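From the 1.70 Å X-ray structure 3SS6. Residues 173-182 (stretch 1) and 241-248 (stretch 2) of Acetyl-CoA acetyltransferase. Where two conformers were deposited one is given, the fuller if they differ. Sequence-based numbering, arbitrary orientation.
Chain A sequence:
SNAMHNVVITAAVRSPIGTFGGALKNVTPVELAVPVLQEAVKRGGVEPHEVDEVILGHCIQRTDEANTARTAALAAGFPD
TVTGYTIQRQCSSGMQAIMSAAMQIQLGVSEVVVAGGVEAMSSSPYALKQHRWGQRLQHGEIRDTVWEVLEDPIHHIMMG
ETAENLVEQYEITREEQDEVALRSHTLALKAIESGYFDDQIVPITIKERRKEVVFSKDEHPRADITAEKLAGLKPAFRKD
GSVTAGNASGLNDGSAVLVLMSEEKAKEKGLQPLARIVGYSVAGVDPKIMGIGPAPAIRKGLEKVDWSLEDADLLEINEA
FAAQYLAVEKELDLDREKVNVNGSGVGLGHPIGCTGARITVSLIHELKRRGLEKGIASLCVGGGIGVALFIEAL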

ATOM      1  N   THR A 173     -41.122 -11.225  -1.704  1.00 23.66           N
ATOM      2  CA  THR A 173     -41.397  -9.811  -1.949  1.00 21.58           C
ATOM      3  C   THR A 173     -40.556  -8.876  -1.082  1.00 21.67           C
ATOM      4  O   THR A 173     -40.016  -9.274  -0.047  1.00 20.77           O
ATOM      5  CB  THR A 173     -42.879  -9.477  -1.714  1.00 24.03           C
ATOM      6  OG1 THR A 173     -43.165  -9.583  -0.317  1.00 21.98           O
ATOM      7  CG2 THR A 173     -43.775 -10.436  -2.494  1.00 24.82           C
ATOM      8  N   ARG A 174     -40.447  -7.627  -1.523  1.00 20.80           N
ATOM      9  CA  ARG A 174     -39.801  -6.584  -0.736  1.00 18.12           C
ATOM     10  C   ARG A 174     -40.486  -6.450   0.624  1.00 19.88           C
ATOM     11  O   ARG A 174     -39.817  -6.346   1.651  1.00 18.91           O
ATOM     12  CB  ARG A 174     -39.852  -5.248  -1.488  1.00 19.77           C
ATOM     13  CG  ARG A 174     -39.388  -4.039  -0.681  1.00 21.29           C
ATOM     14  CD  ARG A 174     -37.910  -4.129  -0.286  1.00 20.17           C
ATOM     15  NE  ARG A 174     -37.456  -2.860   0.283  1.00 21.43           N
ATOM     16  CZ  ARG A 174     -36.964  -1.849  -0.431  1.00 21.55           C
ATOM     17  NH1 ARG A 174     -36.816  -1.960  -1.751  1.00 23.03           N
ATOM     18  NH2 ARG A 174     -36.596  -0.728   0.174  1.00 21.07           N
ATOM     19  N   GLU A 175     -41.819  -6.447   0.628  1.00 19.99           N
ATOM     20  CA  GLU A 175     -42.565  -6.362   1.888  1.00 19.72           C
ATOM     21  C   GLU A 175     -42.202  -7.491   2.854  1.00 20.63           C
ATOM     22  O   GLU A 175     -41.962  -7.244   4.037  1.00 20.42           O
ATOM     23  CB  GLU A 175     -44.073  -6.364   1.642  1.00 20.87           C
ATOM     24  CG  GLU A 175     -44.881  -6.476   2.938  1.00 22.08           C
ATOM     25  CD  GLU A 175     -46.370  -6.302   2.713  1.00 25.24           C
ATOM     26  OE1 GLU A 175     -46.755  -5.338   2.026  1.00 26.90           O
ATOM     27  OE2 GLU A 175     -47.152  -7.123   3.230  1.00 31.41           O
ATOM     28  N   GLU A 176     -42.186  -8.730   2.364  1.00 19.29           N
ATOM     29  CA  GLU A 176     -41.816  -9.856   3.223  1.00 18.76           C
ATOM     30  C   GLU A 176     -40.442  -9.641   3.855  1.00 20.61           C
ATOM     31  O   GLU A 176     -40.252  -9.864   5.047  1.00 18.08           O
ATOM     32  CB  GLU A 176     -41.812 -11.174   2.444  1.00 20.49           C
ATOM     33  CG  GLU A 176     -43.195 -11.700   2.100  1.00 24.49           C
ATOM     34  CD  GLU A 176     -43.152 -12.980   1.278  1.00 29.78           C
ATOM     35  OE1 GLU A 176     -42.535 -12.986   0.188  1.00 24.52           O
ATOM     36  OE2 GLU A 176     -43.739 -13.986   1.731  1.00 35.58           O
ATOM     37  N   GLN A 177     -39.481  -9.218   3.048  1.00 17.24           N
ATOM     38  CA  GLN A 177     -38.131  -8.990   3.553  1.00 16.62           C
ATOM     39  C   GLN A 177     -38.112  -7.891   4.608  1.00 17.88           C
ATOM     40  O   GLN A 177     -37.467  -8.029   5.649  1.00 18.58           O
ATOM     41  CB  GLN A 177     -37.186  -8.623   2.407  1.00 17.18           C
ATOM     42  CG  GLN A 177     -36.959  -9.775   1.424  1.00 17.70           C
ATOM     43  CD  GLN A 177     -36.197  -9.331   0.205  1.00 19.04           C
ATOM     44  OE1 GLN A 177     -35.018  -8.997   0.288  1.00 20.30           O
ATOM     45  NE2 GLN A 177     -36.875  -9.293  -0.938  1.00 21.33           N
ATOM     46  N   ASP A 178     -38.818  -6.799   4.332  1.00 19.72           N
ATOM     47  CA  ASP A 178     -38.816  -5.669   5.250  1.00 18.68           C
ATOM     48  C   ASP A 178     -39.598  -5.966   6.526  1.00 19.49           C
ATOM     49  O   ASP A 178     -39.306  -5.397   7.581  1.00 18.53           O
ATOM     50  CB  ASP A 178     -39.294  -4.385   4.559  1.00 17.98           C
ATOM     51  CG  ASP A 178     -38.246  -3.822   3.605  1.00 19.20           C
ATOM     52  OD1 ASP A 178     -37.090  -4.304   3.665  1.00 19.87           O
ATOM     53  OD2 ASP A 178     -38.573  -2.908   2.811  1.00 18.62           O
ATOM     54  N   GLU A 179     -40.579  -6.862   6.456  1.00 17.54           N
ATOM     55  CA  GLU A 179     -41.308  -7.274   7.655  0.50 18.65           C
ATOM     56  C   GLU A 179     -40.394  -8.070   8.578  1.00 18.32           C
ATOM     57  O   GLU A 179     -40.399  -7.885   9.798  1.00 18.40           O
ATOM     58  CB  GLU A 179     -42.538  -8.115   7.303  0.50 19.22           C
ATOM     59  CG  GLU A 179     -43.297  -8.602   8.529  0.50 21.75           C
ATOM     60  CD  GLU A 179     -44.514  -9.442   8.186  0.50 26.53           C
ATOM     61  OE1 GLU A 179     -45.457  -8.904   7.568  0.50 27.03           O
ATOM     62  OE2 GLU A 179     -44.530 -10.640   8.538  0.50 29.71           O
ATOM     63  N   VAL A 180     -39.610  -8.962   7.981  1.00 17.48           N
ATOM     64  CA  VAL A 180     -38.641  -9.745   8.736  1.00 15.23           C
ATOM     65  C   VAL A 180     -37.573  -8.831   9.328  1.00 17.83           C
ATOM     66  O   VAL A 180     -37.162  -9.008  10.479  1.00 16.00           O
ATOM     67  CB  VAL A 180     -37.992 -10.836   7.863  1.00 19.00           C
ATOM     68  CG1 VAL A 180     -36.710 -11.365   8.511  1.00 18.13           C
ATOM     69  CG2 VAL A 180     -38.988 -11.963   7.639  1.00 18.73           C
ATOM     70  N   ALA A 181     -37.136  -7.842   8.551  1.00 15.88           N
ATOM     71  CA  ALA A 181     -36.111  -6.908   9.028  1.00 16.35           C
ATOM     72  C   ALA A 181     -36.610  -6.103  10.227  1.00 17.40           C
ATOM     73  O   ALA A 181     -35.895  -5.950  11.226  1.00 17.10           O
ATOM     74  CB  ALA A 181     -35.670  -5.973   7.910  1.00 16.33           C
ATOM     75  N   LEU A 182     -37.834  -5.589  10.129  1.00 16.84           N
ATOM     76  CA  LEU A 182     -38.402  -4.806  11.217  1.00 16.19           C
ATOM     77  C   LEU A 182     -38.567  -5.676  12.457  1.00 18.54           C
ATOM     78  O   LEU A 182     -38.301  -5.238  13.580  1.00 20.69           O
ATOM     79  CB  LEU A 182     -39.740  -4.185  10.809  1.00 15.93           C
ATOM     80  CG  LEU A 182     -40.460  -3.394  11.899  1.00 20.05           C
ATOM     81  CD1 LEU A 182     -39.601  -2.223  12.401  1.00 20.12           C
ATOM     82  CD2 LEU A 182     -41.802  -2.906  11.364  1.00 23.00           C
ATOM     83  N   GLY A 241     -34.021  -4.405  -7.712  1.00 31.90           N
ATOM     84  CA  GLY A 241     -33.981  -5.478  -6.740  1.00 28.98           C
ATOM     85  C   GLY A 241     -34.781  -5.149  -5.494  1.00 28.10           C
ATOM     86  O   GLY A 241     -35.528  -4.162  -5.468  1.00 30.32           O
ATOM     87  N   SER A 242     -34.623  -5.980  -4.466  1.00 24.34           N
ATOM     88  CA  SER A 242     -35.345  -5.804  -3.204  1.00 23.93           C
ATOM     89  C   SER A 242     -34.469  -6.023  -1.972  1.00 19.96           C
ATOM     90  O   SER A 242     -34.856  -5.654  -0.871  1.00 19.90           O
ATOM     91  CB  SER A 242     -36.575  -6.712  -3.149  1.00 21.17           C
ATOM     92  OG  SER A 242     -36.208  -8.066  -3.362  1.00 24.39           O
ATOM     93  N   VAL A 243     -33.293  -6.624  -2.145  1.00 20.53           N
ATOM     94  CA  VAL A 243     -32.352  -6.729  -1.029  1.00 19.60           C
ATOM     95  C   VAL A 243     -31.674  -5.371  -0.828  1.00 19.05           C
ATOM     96  O   VAL A 243     -31.116  -4.809  -1.770  1.00 22.41           O
ATOM     97  CB  VAL A 243     -31.291  -7.837  -1.263  1.00 19.08           C
ATOM     98  CG1 VAL A 243     -30.346  -7.956  -0.063  1.00 19.35           C
ATOM     99  CG2 VAL A 243     -31.966  -9.174  -1.530  1.00 19.53           C
ATOM    100  N   THR A 244     -31.739  -4.848   0.396  1.00 18.53           N
ATOM    101  CA  THR A 244     -31.199  -3.528   0.715  1.00 19.03           C
ATOM    102  C   THR A 244     -30.249  -3.633   1.910  1.00 18.10           C
ATOM    103  O   THR A 244     -30.111  -4.693   2.519  1.00 18.50           O
ATOM    104  CB  THR A 244     -32.307  -2.554   1.134  1.00 19.40           C
ATOM    105  OG1 THR A 244     -32.798  -2.928   2.432  1.00 20.03           O
ATOM    106  CG2 THR A 244     -33.467  -2.579   0.137  1.00 18.79           C
ATOM    107  N   ALA A 245     -29.610  -2.528   2.266  1.00 20.25           N
ATOM    108  CA  ALA A 245     -28.795  -2.516   3.478  1.00 20.03           C
ATOM    109  C   ALA A 245     -29.660  -2.734   4.716  1.00 21.42           C
ATOM    110  O   ALA A 245     -29.191  -3.262   5.724  1.00 21.10           O
ATOM    111  CB  ALA A 245     -28.039  -1.209   3.596  1.00 20.97           C
ATOM    112  N   GLY A 246     -30.921  -2.322   4.640  1.00 18.72           N
ATOM    113  CA  GLY A 246     -31.819  -2.420   5.779  1.00 19.08           C
ATOM    114  C   GLY A 246     -32.351  -3.817   6.033  1.00 18.79           C
ATOM    115  O   GLY A 246     -32.661  -4.163   7.168  1.00 18.05           O
ATOM    116  N   ASN A 247     -32.475  -4.628   4.987  1.00 17.05           N
ATOM    117  CA  ASN A 247     -32.975  -5.985   5.205  1.00 15.70           C
ATOM    118  C   ASN A 247     -31.886  -7.041   5.048  1.00 17.15           C
ATOM    119  O   ASN A 247     -32.166  -8.229   4.873  1.00 17.82           O
ATOM    120  CB  ASN A 247     -34.223  -6.290   4.355  1.00 16.94           C
ATOM    121  CG  ASN A 247     -33.964  -6.188   2.868  1.00 19.31           C
ATOM    122  OD1 ASN A 247     -32.887  -6.539   2.388  1.00 18.46           O
ATOM    123  ND2 ASN A 247     -34.964  -5.726   2.126  1.00 18.25           N
ATOM    124  N   ALA A 248     -30.640  -6.582   5.128  1.00 16.66           N
ATOM    125  CA  ALA A 248     -29.484  -7.464   5.107  1.00 15.28           C
ATOM    126  C   ALA A 248     -28.818  -7.375   6.469  1.00 17.83           C
ATOM    127  O   ALA A 248     -28.980  -6.383   7.172  1.00 18.71           O
ATOM    128  CB  ALA A 248     -28.519  -7.031   4.023  1.00 18.32           C
TER
HETATM  129  O   HOH W   1     -37.923  -3.550  -3.929  1.00 24.72           O
HETATM  130  O   HOH W   2     -33.171  -9.521   2.224  1.00 18.90           O
HETATM  131  O   HOH W   3     -35.227  -2.280   3.220  1.00 19.81           O

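The first turns of a helix, residues 174-182, pack against an irregular loop, residues 241-248. About 363 Å² is buried between them, counting both sides. Two direct hydrogen bonds cross the contact. Gln 177 NE2 donates to Ser 242 OG at 2.8 Å, and Asn 247 ND2 donates to Asp 178 OD1 at 3.0 Å.

Asn 247 is the hub. Its CA-to-CB bond points toward the helix, and its amide serves both stretches. Besides Asp 178 OD1, Asn 247 ND2 donates to Ser 242 O at 3.0 Å, so both amide protons are used. Asn 247 OD1 accepts from Thr 244 N at 2.9 Å. The loop is thus braced by the same side chain that binds the helix. Thr 244 OG1 adds to this by accepting from Asn 247 N at 3.1 Å. Its own proton goes to water 3, 2.6 Å from Thr 244 OG1, and that water donates to Asp 178 OD1 at 2.8 Å.

Asp 178 uses both oxygens. OD1 takes Asn 247 and water 3, while Asp 178 OD2 forms a salt bridge with Arg 174 NE at 2.8 Å, one turn earlier. This fixes the arginine where it reaches across the loop, with Thr 244 CG2 over one guanidinium face, 3.6 Å from Arg 174 CZ. Arg 174 NH1 donates to water 1 at 2.9 Å, which donates to Gly 241 O at 2.9 Å. Arg 174 NH2 is satisfied elsewhere in the structure.

Gln 177 is buried, and its CA-to-CB bond points toward the loop. Gln 177 NE2 also makes a weak bond to Thr 173 O at 3.3 Å. Water 2 lies 2.7 Å from Gln 177 OE1 and 3.1 Å from Asn 247 O.

Ala 181 closes the far end. Its small side chain permits close approach: Ala 181 CB lies 3.6 Å from Gly 246 O and 3.8 Å from Asn 247 CA.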